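PDB 6OUX: threonine phosphate decarboxylase-like enzyme from Sulfurospirillum multivorans, which uses pyridoxal phosphate to decarboxylate L-serine O-phosphate to ethanolamine O-phosphate, a precursor in norcobamide biosynthesis, and acts less well on L-threonine phosphate. Local coordinates for residues Lys240-Asp245 against Leu253-Met258. Numbering follows the deposited sequence.
Sequences KSLSKD and LGYALM
K240 holds CG anti to its backbone N (chi1 -179°), while Y255 sets its ring carbon CG between its own N and carbonyl carbon (chi1 73°); together these torsions bring the lysine stem beside the phenol. K240 CB lies 3.9 Å from Y255 CE1, and K240 CD passes Y255 OH. L242 crosses the ring at about a right angle, its CD2 meeting the edge 4.1 Å from Y255 CE1, while its CB packs on that of L253. Helix 84-95, through M91, touches both L242 and Y255. The two strands, 236-241 and 254-257, run antiparallel. K240 and Y255 form a hydrogen-bonded pair, Y255 N giving to K240 O at 2.8 Å and K240 N to Y255 O at 2.9 Å, and S241 faces G254 in a non-hydrogen-bonded pair. A CB on that glycine would crowd K240 O. Past the strand end the pairing persists: L242 N gives to L253 O, and S243 OG accepts from L253 N at 3.1 Å while also bonding V251 O. S241 OG, accepting from S243 N at 2.9 Å and from K244 N, forms an ST turn. The lysine chain finally bends at chi4, bringing K240 NZ within 2.6 Å of D245 OD2, on its syn lone pair; the same ammonium also bonds S241 O. An alanine in place of K240 would probably leave the buried D245 carboxylate without its salt-bridge mate and open a gap near the Y255 hydroxyl. By its place in the fold-type I family sequence, K244 is probably the cofactor lysine; the ion pair and S241 OG shape its turn from within, and S243 OG joins it to strand 254-257, inside the mixed sheet, through L253 N.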
loop_
_atom_site.group_PDB
_atom_site.type_symbol
_atom_site.label_atom_id
_atom_site.label_comp_id
_atom_site.label_asym_id
_atom_site.label_seq_id
_atom_site.Cartn_x
_atom_site.Cartn_y
_atom_site.Cartn_z
ATOM N N LYS A 240 -0.196 -6.214 -14.344
ATOM C CA LYS A 240 -0.625 -7.552 -13.858
ATOM C C LYS A 240 -0.673 -7.578 -12.336
ATOM O O LYS A 240 0.296 -7.240 -11.666
ATOM C CB LYS A 240 0.295 -8.660 -14.404
ATOM C CG LYS A 240 -0.116 -10.034 -13.958
ATOM C CD LYS A 240 0.420 -11.179 -14.802
ATOM C CE LYS A 240 -0.183 -12.481 -14.329
ATOM N NZ LYS A 240 0.227 -12.684 -12.912
ATOM N N SER A 241 -1.820 -8.002 -11.813
ATOM C CA SER A 241 -1.978 -8.295 -10.431
ATOM C C SER A 241 -1.109 -9.487 -10.092
ATOM O O SER A 241 -0.905 -10.371 -10.906
ATOM C CB SER A 241 -3.438 -8.539 -10.107
ATOM O OG SER A 241 -3.542 -9.060 -8.792
ATOM N N LEU A 242 -0.531 -9.477 -8.913
ATOM C CA LEU A 242 -0.001 -10.728 -8.334
ATOM C C LEU A 242 -0.919 -11.353 -7.279
ATOM O O LEU A 242 -0.621 -12.449 -6.812
ATOM C CB LEU A 242 1.387 -10.506 -7.751
ATOM C CG LEU A 242 2.455 -10.116 -8.763
ATOM C CD1 LEU A 242 3.702 -9.642 -8.019
ATOM C CD2 LEU A 242 2.783 -11.302 -9.670
ATOM N N SER A 243 -2.057 -10.727 -6.992
ATOM C CA SER A 243 -2.994 -11.163 -5.935
ATOM C C SER A 243 -4.163 -12.068 -6.418
ATOM O O SER A 243 -4.606 -12.996 -5.733
ATOM C CB SER A 243 -3.439 -9.891 -5.151
ATOM O OG SER A 243 -2.237 -9.180 -4.638
ATOM N N LYS A 244 -4.616 -11.886 -7.634
ATOM C CA LYS A 244 -5.748 -12.676 -8.088
ATOM C C LYS A 244 -5.415 -14.049 -8.685
ATOM O O LYS A 244 -6.338 -14.818 -9.030
ATOM C CB LYS A 244 -6.581 -11.851 -9.051
ATOM C CG LYS A 244 -7.120 -10.606 -8.362
ATOM C CD LYS A 244 -7.594 -9.568 -9.352
ATOM C CE LYS A 244 -7.811 -8.250 -8.637
ATOM N NZ LYS A 244 -8.829 -7.455 -9.376
ATOM N N ASP A 245 -4.122 -14.353 -8.824
ATOM C CA ASP A 245 -3.689 -15.665 -9.326
ATOM C C ASP A 245 -2.818 -16.376 -8.285
ATOM O O ASP A 245 -3.179 -17.459 -7.814
ATOM C CB ASP A 245 -3.072 -15.575 -10.746
ATOM C CG ASP A 245 -1.892 -14.594 -10.864
ATOM O OD1 ASP A 245 -1.435 -13.992 -9.875
ATOM O OD2 ASP A 245 -1.411 -14.417 -11.990
ATOM N N LEU A 253 -0.395 -6.759 -4.241
ATOM C CA LEU A 253 0.780 -6.622 -5.092
ATOM C C LEU A 253 0.451 -6.692 -6.555
ATOM O O LEU A 253 -0.303 -7.532 -6.975
ATOM C CB LEU A 253 1.729 -7.779 -4.879
ATOM C CG LEU A 253 2.411 -7.873 -3.543
ATOM C CD1 LEU A 253 3.080 -9.228 -3.447
ATOM C CD2 LEU A 253 3.407 -6.751 -3.377
ATOM N N GLY A 254 1.075 -5.838 -7.342
ATOM C CA GLY A 254 0.955 -5.955 -8.782
ATOM C C GLY A 254 2.181 -5.351 -9.381
ATOM O O GLY A 254 2.948 -4.626 -8.671
ATOM N N TYR A 255 2.398 -5.628 -10.657
ATOM C CA TYR A 255 3.541 -4.987 -11.336
ATOM C C TYR A 255 3.127 -4.458 -12.709
ATOM O O TYR A 255 2.041 -4.760 -13.211
ATOM C CB TYR A 255 4.754 -5.924 -11.423
ATOM C CG TYR A 255 4.596 -7.072 -12.455
ATOM C CD1 TYR A 255 3.977 -8.250 -12.126
ATOM C CD2 TYR A 255 5.050 -6.933 -13.729
ATOM C CE1 TYR A 255 3.849 -9.296 -13.048
ATOM C CE2 TYR A 255 4.903 -7.948 -14.668
ATOM C CZ TYR A 255 4.291 -9.100 -14.323
ATOM O OH TYR A 255 4.153 -10.049 -15.249
ATOM N N ALA A 256 3.975 -3.621 -13.264
ATOM C CA ALA A 256 3.886 -3.161 -14.647
ATOM C C ALA A 256 5.240 -3.239 -15.311
ATOM O O ALA A 256 6.280 -3.060 -14.643
ATOM C CB ALA A 256 3.391 -1.741 -14.719
ATOM N N LEU A 257 5.222 -3.474 -16.620
ATOM C CA LEU A 257 6.410 -3.374 -17.510
ATOM C C LEU A 257 6.183 -2.125 -18.379
ATOM O O LEU A 257 5.146 -1.987 -19.037
ATOM C CB LEU A 257 6.521 -4.597 -18.405
ATOM C CG LEU A 257 6.504 -5.967 -17.702
ATOM C CD1 LEU A 257 6.654 -7.113 -18.690
ATOM C CD2 LEU A 257 7.556 -6.112 -16.627
ATOM N N MET A 258 7.127 -1.209 -18.325
ATOM C CA MET A 258 6.998 0.043 -19.018
ATOM C C MET A 258 8.361 0.665 -19.271
ATOM O O MET A 258 9.396 0.146 -18.865
ATOM C CB MET A 258 6.047 1.002 -18.270
ATOM C CG MET A 258 6.455 1.441 -16.877
ATOM S SD MET A 258 5.249 2.571 -16.024
ATOM C CE MET A 258 4.531 1.576 -14.994
#